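Haloacid dehalogenase-like hydrolase (Bacteroides thetaiotaomicron, PDB 1YMQ) probably hydrolyses sugar phosphates as a magnesium-dependent phosphatase of the haloacid dehalogenase family. Local coordinates at residues L5-D10 and M207-G212; S83-E88 and I148-F153. All coordinates share one frame; numbering follows the deposited sequence.

Interaction 1 (L5-D10 and M207-G212); sequences LFFDID and MSFGDG. With MG (magnesium ion), chain B; SO4 (sulfate ion), chain D.
Leu5 to Phe7 pair in parallel with Met207 to Phe209, the strand axes 4.7 Å apart and 14° from aligned. Backbone bonds run from Phe6 N to Met207 O, from Phe209 N to Phe6 O and from Asp8 N to Phe209 O. On one face of the sheet the rings of Phe7 and Phe209 form an offset stack, planes 16° apart. Phe7 CE2 lies over the Phe209 face, toward its rim, 3.4 Å from Phe209 CD1. Leu5 CD2 meets the edge of that ring and Met207 CB.

Past the strand ends three aspartates gather. Asp8 CG is anti to the backbone N (chi1 167°), which carries OD1 to the magnesium ion at 2.2 Å. Asp10 O, Asp211 OD1, a sulfate oxygen and two waters complete six ligands. The Asp8 and Asp211 carboxylates are nearly coplanar, their OD1 atoms 2.8 Å apart because the metal joins them. Ile9 N and Asp10 N both donate to sulfate O1. The sulfate probably marks the phosphate site. Lys188 forms a salt bridge with Asp8 OD2, and Arg45 with Asp10 OD2.

The two strands are central in the Rossmann-like HAD sheet. Helices 250-257 and 23-34 pack on the Phe7 and Phe209 face, helix 188-199 on Phe6.

Interaction 2 (S83-E88 and I148-F153); sequences SAIPQE and IQMTPF
Ser83 begins a connection that runs beside Ile148 to Met150, where the core domain joins what is probably the cap domain of this HAD family. It leads from edge strand 78-82 of the large sheet into helix 87-100; strand 149-152 belongs to the small antiparallel sheet. Ile148 and Gln149 both face Val107 in a classic beta bulge. Ser83 O rests against the Ile148 side chain, 3.3 Å from CG1 and 3.4 Å from CG2. Ile148 CG1 is anti to its carbonyl carbon (chi1 -58°) and CG2 to its backbone N, and both branches flank this oxygen. Ser83 OG also bonds to Asp186.

At Ala84 the backbones come close, its CA 4.3 Å from Ile148 CA. Ile85 then points toward the strand. Its CG1 packs on the carbonyl of Ile148, 3.7 Å from Ile148 O. The apolar contact is Ile85 CD1 against Met150 CG, also at 3.7 Å, the side chains meeting at a slant. Pro86 is the N-cap residue of helix 87-100, and Gln87 begins its first turn. Val90 and Met93 of that helix pack against Ile85 and Met150, respectively.

One water spans the two segments, donating to Ser83 OG at 3.0 Å and to Ile148 O at 2.6 Å.

From the N terminus, strand 4-7 enters the large mixed sheet first. The chain then builds further strands of that sheet and leaves strand 78-82, at its edge, through segment 83-88. Helix 87-100 and strands 104-107 and 112-115 follow, and interaction 2 closes this inner loop when strand 149-152 joins them. The chain goes on through strands 170-172 and 180-182 and helix 188-199. Strand 206-210 then returns beside strand 4-7, and interaction 1 closes the outer loop. Interaction 2 is thus nested within interaction 1. The contacts do not touch: their nearest atoms are about 10 Å apart. Interaction 1 joins central strands of the large sheet; interaction 2 ties a connection leaving it to the small sheet.

Interaction 1 (L5-D10 and M207-G212)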
# COMPACT_ATOMS: atom_id res chain seq x y z
N LEU A 5 1.84 1.86 15.16
CA LEU A 5 1.35 0.70 14.48
C LEU A 5 1.15 1.08 13.02
O LEU A 5 0.60 2.14 12.73
CB LEU A 5 -0.04 0.29 15.06
CG LEU A 5 -0.03 0.09 16.58
CD1 LEU A 5 -1.46 -0.22 17.04
CD2 LEU A 5 0.94 -1.10 16.98
N PHE A 6 1.58 0.19 12.13
CA PHE A 6 1.42 0.48 10.71
C PHE A 6 0.63 -0.66 10.08
O PHE A 6 1.08 -1.81 10.08
CB PHE A 6 2.82 0.57 10.05
CG PHE A 6 3.59 1.72 10.57
CD1 PHE A 6 4.41 1.58 11.70
CD2 PHE A 6 3.51 2.95 9.95
CE1 PHE A 6 5.15 2.68 12.15
CE2 PHE A 6 4.24 4.05 10.40
CZ PHE A 6 5.08 3.91 11.52
N PHE A 7 -0.51 -0.30 9.49
CA PHE A 7 -1.39 -1.29 8.88
C PHE A 7 -1.57 -1.14 7.40
O PHE A 7 -1.96 -0.07 6.91
CB PHE A 7 -2.82 -1.20 9.49
CG PHE A 7 -2.88 -1.43 10.94
CD1 PHE A 7 -2.85 -0.37 11.84
CD2 PHE A 7 -3.01 -2.75 11.44
CE1 PHE A 7 -2.94 -0.61 13.24
CE2 PHE A 7 -3.10 -3.01 12.81
CZ PHE A 7 -3.06 -1.96 13.72
N ASP A 8 -1.36 -2.23 6.70
CA ASP A 8 -1.68 -2.29 5.27
C ASP A 8 -3.23 -2.32 5.26
O ASP A 8 -3.87 -2.70 6.25
CB ASP A 8 -1.15 -3.60 4.71
CG ASP A 8 -1.69 -3.88 3.37
OD1 ASP A 8 -2.13 -5.02 3.18
OD2 ASP A 8 -1.68 -2.93 2.54
N ILE A 9 -3.85 -1.95 4.15
CA ILE A 9 -5.32 -1.96 4.13
C ILE A 9 -5.90 -3.29 3.66
O ILE A 9 -6.44 -4.07 4.46
CB ILE A 9 -5.89 -0.85 3.18
CG1 ILE A 9 -5.51 0.53 3.73
CG2 ILE A 9 -7.47 -0.95 3.09
CD1 ILE A 9 -5.91 1.76 2.80
N ASP A 10 -5.76 -3.55 2.37
CA ASP A 10 -6.37 -4.72 1.74
C ASP A 10 -5.79 -6.07 2.16
O ASP A 10 -4.67 -6.39 1.85
CB ASP A 10 -6.35 -4.56 0.21
CG ASP A 10 -7.01 -3.27 -0.23
OD1 ASP A 10 -8.24 -3.13 -0.03
OD2 ASP A 10 -6.30 -2.38 -0.74
N MET A 207 5.55 -1.33 15.02
CA MET A 207 4.99 -2.65 14.70
C MET A 207 4.23 -2.51 13.39
O MET A 207 3.50 -1.53 13.20
CB MET A 207 4.04 -3.12 15.80
CG MET A 207 3.57 -4.51 15.61
SD MET A 207 2.44 -5.01 17.03
CE MET A 207 3.70 -5.27 18.33
N SER A 208 4.44 -3.45 12.47
CA SER A 208 3.74 -3.35 11.19
C SER A 208 2.93 -4.62 10.96
O SER A 208 3.21 -5.67 11.57
CB SER A 208 4.73 -3.13 10.04
OG SER A 208 5.69 -4.19 9.99
N PHE A 209 1.89 -4.50 10.14
CA PHE A 209 1.00 -5.61 9.87
C PHE A 209 0.75 -5.63 8.37
O PHE A 209 0.42 -4.61 7.78
CB PHE A 209 -0.37 -5.46 10.55
CG PHE A 209 -0.32 -5.24 12.05
CD1 PHE A 209 0.12 -4.01 12.57
CD2 PHE A 209 -0.68 -6.28 12.91
CE1 PHE A 209 0.20 -3.82 13.96
CE2 PHE A 209 -0.60 -6.10 14.31
CZ PHE A 209 -0.17 -4.89 14.82
N GLY A 210 0.89 -6.81 7.78
CA GLY A 210 0.69 -6.92 6.33
C GLY A 210 0.39 -8.32 5.84
O GLY A 210 0.63 -9.31 6.53
N ASP A 211 -0.12 -8.41 4.60
CA ASP A 211 -0.43 -9.73 4.01
C ASP A 211 0.17 -9.91 2.60
O ASP A 211 0.02 -10.97 2.05
CB ASP A 211 -1.95 -9.88 3.81
CG ASP A 211 -2.45 -9.02 2.69
OD1 ASP A 211 -2.11 -7.82 2.65
OD2 ASP A 211 -3.20 -9.54 1.83
N GLY A 212 0.83 -8.90 2.06
CA GLY A 212 1.29 -8.98 0.69
C GLY A 212 2.75 -8.71 0.42
O GLY A 212 3.49 -8.25 1.28
MG MG B . -2.50 -6.01 1.27
S SO4 D . -2.73 -2.52 -0.03
O1 SO4 D . -3.32 -1.75 1.09
O2 SO4 D . -2.94 -4.00 0.22
O3 SO4 D . -3.45 -2.10 -1.29
O4 SO4 D . -1.25 -2.30 -0.24
O HOH W 1 -2.88 -7.77 -0.24
O HOH W 2 -0.27 -5.84 0.64

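Interaction 2 (S83-E88 and I148-F153)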
# COMPACT_ATOMS: atom_id res chain seq x y z
N SER A 83 7.52 11.66 -3.61
CA SER A 83 8.56 11.57 -4.59
C SER A 83 7.96 11.37 -5.96
O SER A 83 6.77 11.26 -6.13
CB SER A 83 9.48 10.38 -4.30
OG SER A 83 8.70 9.20 -4.40
N ALA A 84 8.83 11.31 -6.95
CA ALA A 84 8.40 11.12 -8.31
C ALA A 84 9.40 10.19 -8.95
O ALA A 84 10.58 10.15 -8.60
CB ALA A 84 8.35 12.49 -9.03
N ILE A 85 8.90 9.41 -9.88
CA ILE A 85 9.67 8.45 -10.63
C ILE A 85 10.49 9.13 -11.72
O ILE A 85 10.00 10.08 -12.36
CB ILE A 85 8.72 7.48 -11.30
CG1 ILE A 85 7.95 6.73 -10.20
CG2 ILE A 85 9.47 6.52 -12.27
CD1 ILE A 85 6.81 5.88 -10.74
N PRO A 86 11.73 8.69 -11.93
CA PRO A 86 12.56 9.29 -12.99
C PRO A 86 11.77 9.30 -14.31
O PRO A 86 11.28 8.25 -14.80
CB PRO A 86 13.75 8.36 -13.08
CG PRO A 86 13.95 7.95 -11.62
CD PRO A 86 12.53 7.78 -11.06
N GLN A 87 11.68 10.47 -14.94
CA GLN A 87 10.87 10.54 -16.17
C GLN A 87 11.21 9.51 -17.21
O GLN A 87 10.33 9.01 -17.91
CB GLN A 87 10.93 11.95 -16.79
CG GLN A 87 9.62 12.34 -17.49
CD GLN A 87 8.47 12.39 -16.48
OE1 GLN A 87 8.66 12.83 -15.35
NE2 GLN A 87 7.28 11.94 -16.88
N GLU A 88 12.49 9.18 -17.35
CA GLU A 88 12.87 8.23 -18.37
C GLU A 88 12.31 6.85 -18.10
O GLU A 88 12.08 6.05 -19.02
CB GLU A 88 14.40 8.15 -18.47
CG GLU A 88 14.99 9.30 -19.25
CD GLU A 88 16.49 9.23 -19.44
OE1 GLU A 88 17.02 8.12 -19.73
OE2 GLU A 88 17.15 10.29 -19.32
N ILE A 148 4.06 9.87 -9.48
CA ILE A 148 4.48 9.37 -8.18
C ILE A 148 4.48 7.85 -8.15
O ILE A 148 5.39 7.22 -7.57
CB ILE A 148 3.56 9.96 -7.10
CG1 ILE A 148 3.66 11.49 -7.21
CG2 ILE A 148 3.97 9.41 -5.67
CD1 ILE A 148 2.84 12.31 -6.21
N GLN A 149 3.46 7.24 -8.77
CA GLN A 149 3.41 5.81 -8.83
C GLN A 149 2.72 5.35 -10.15
O GLN A 149 1.79 5.99 -10.60
CB GLN A 149 2.58 5.28 -7.62
CG GLN A 149 2.33 3.76 -7.64
CD GLN A 149 1.80 3.21 -6.24
OE1 GLN A 149 2.57 3.04 -5.33
NE2 GLN A 149 0.48 2.92 -6.20
N MET A 150 3.22 4.27 -10.74
CA MET A 150 2.52 3.73 -11.92
C MET A 150 2.20 2.29 -11.59
O MET A 150 2.96 1.56 -10.90
CB MET A 150 3.36 3.85 -13.22
CG MET A 150 4.80 3.82 -13.08
SD MET A 150 5.62 4.27 -14.71
CE MET A 150 7.25 3.62 -14.29
N THR A 151 1.03 1.88 -12.05
CA THR A 151 0.57 0.52 -11.78
C THR A 151 0.23 -0.22 -13.07
O THR A 151 -0.94 -0.18 -13.57
CB THR A 151 -0.67 0.59 -10.88
OG1 THR A 151 -0.29 1.14 -9.62
CG2 THR A 151 -1.28 -0.81 -10.67
N PRO A 152 1.24 -0.86 -13.67
CA PRO A 152 1.06 -1.62 -14.90
C PRO A 152 0.36 -2.94 -14.59
O PRO A 152 0.66 -3.61 -13.56
CB PRO A 152 2.49 -1.86 -15.37
CG PRO A 152 3.24 -1.96 -14.06
CD PRO A 152 2.67 -0.79 -13.32
N PHE A 153 -0.58 -3.32 -15.45
CA PHE A 153 -1.28 -4.56 -15.26
C PHE A 153 -0.49 -5.62 -16.00
O PHE A 153 -0.94 -6.11 -17.04
CB PHE A 153 -2.73 -4.43 -15.75
CG PHE A 153 -3.64 -3.76 -14.77
CD1 PHE A 153 -3.47 -2.41 -14.44
CD2 PHE A 153 -4.62 -4.50 -14.09
CE1 PHE A 153 -4.27 -1.79 -13.45
CE2 PHE A 153 -5.40 -3.91 -13.10
CZ PHE A 153 -5.23 -2.55 -12.78
O HOH W 3 7.87 7.44 -6.68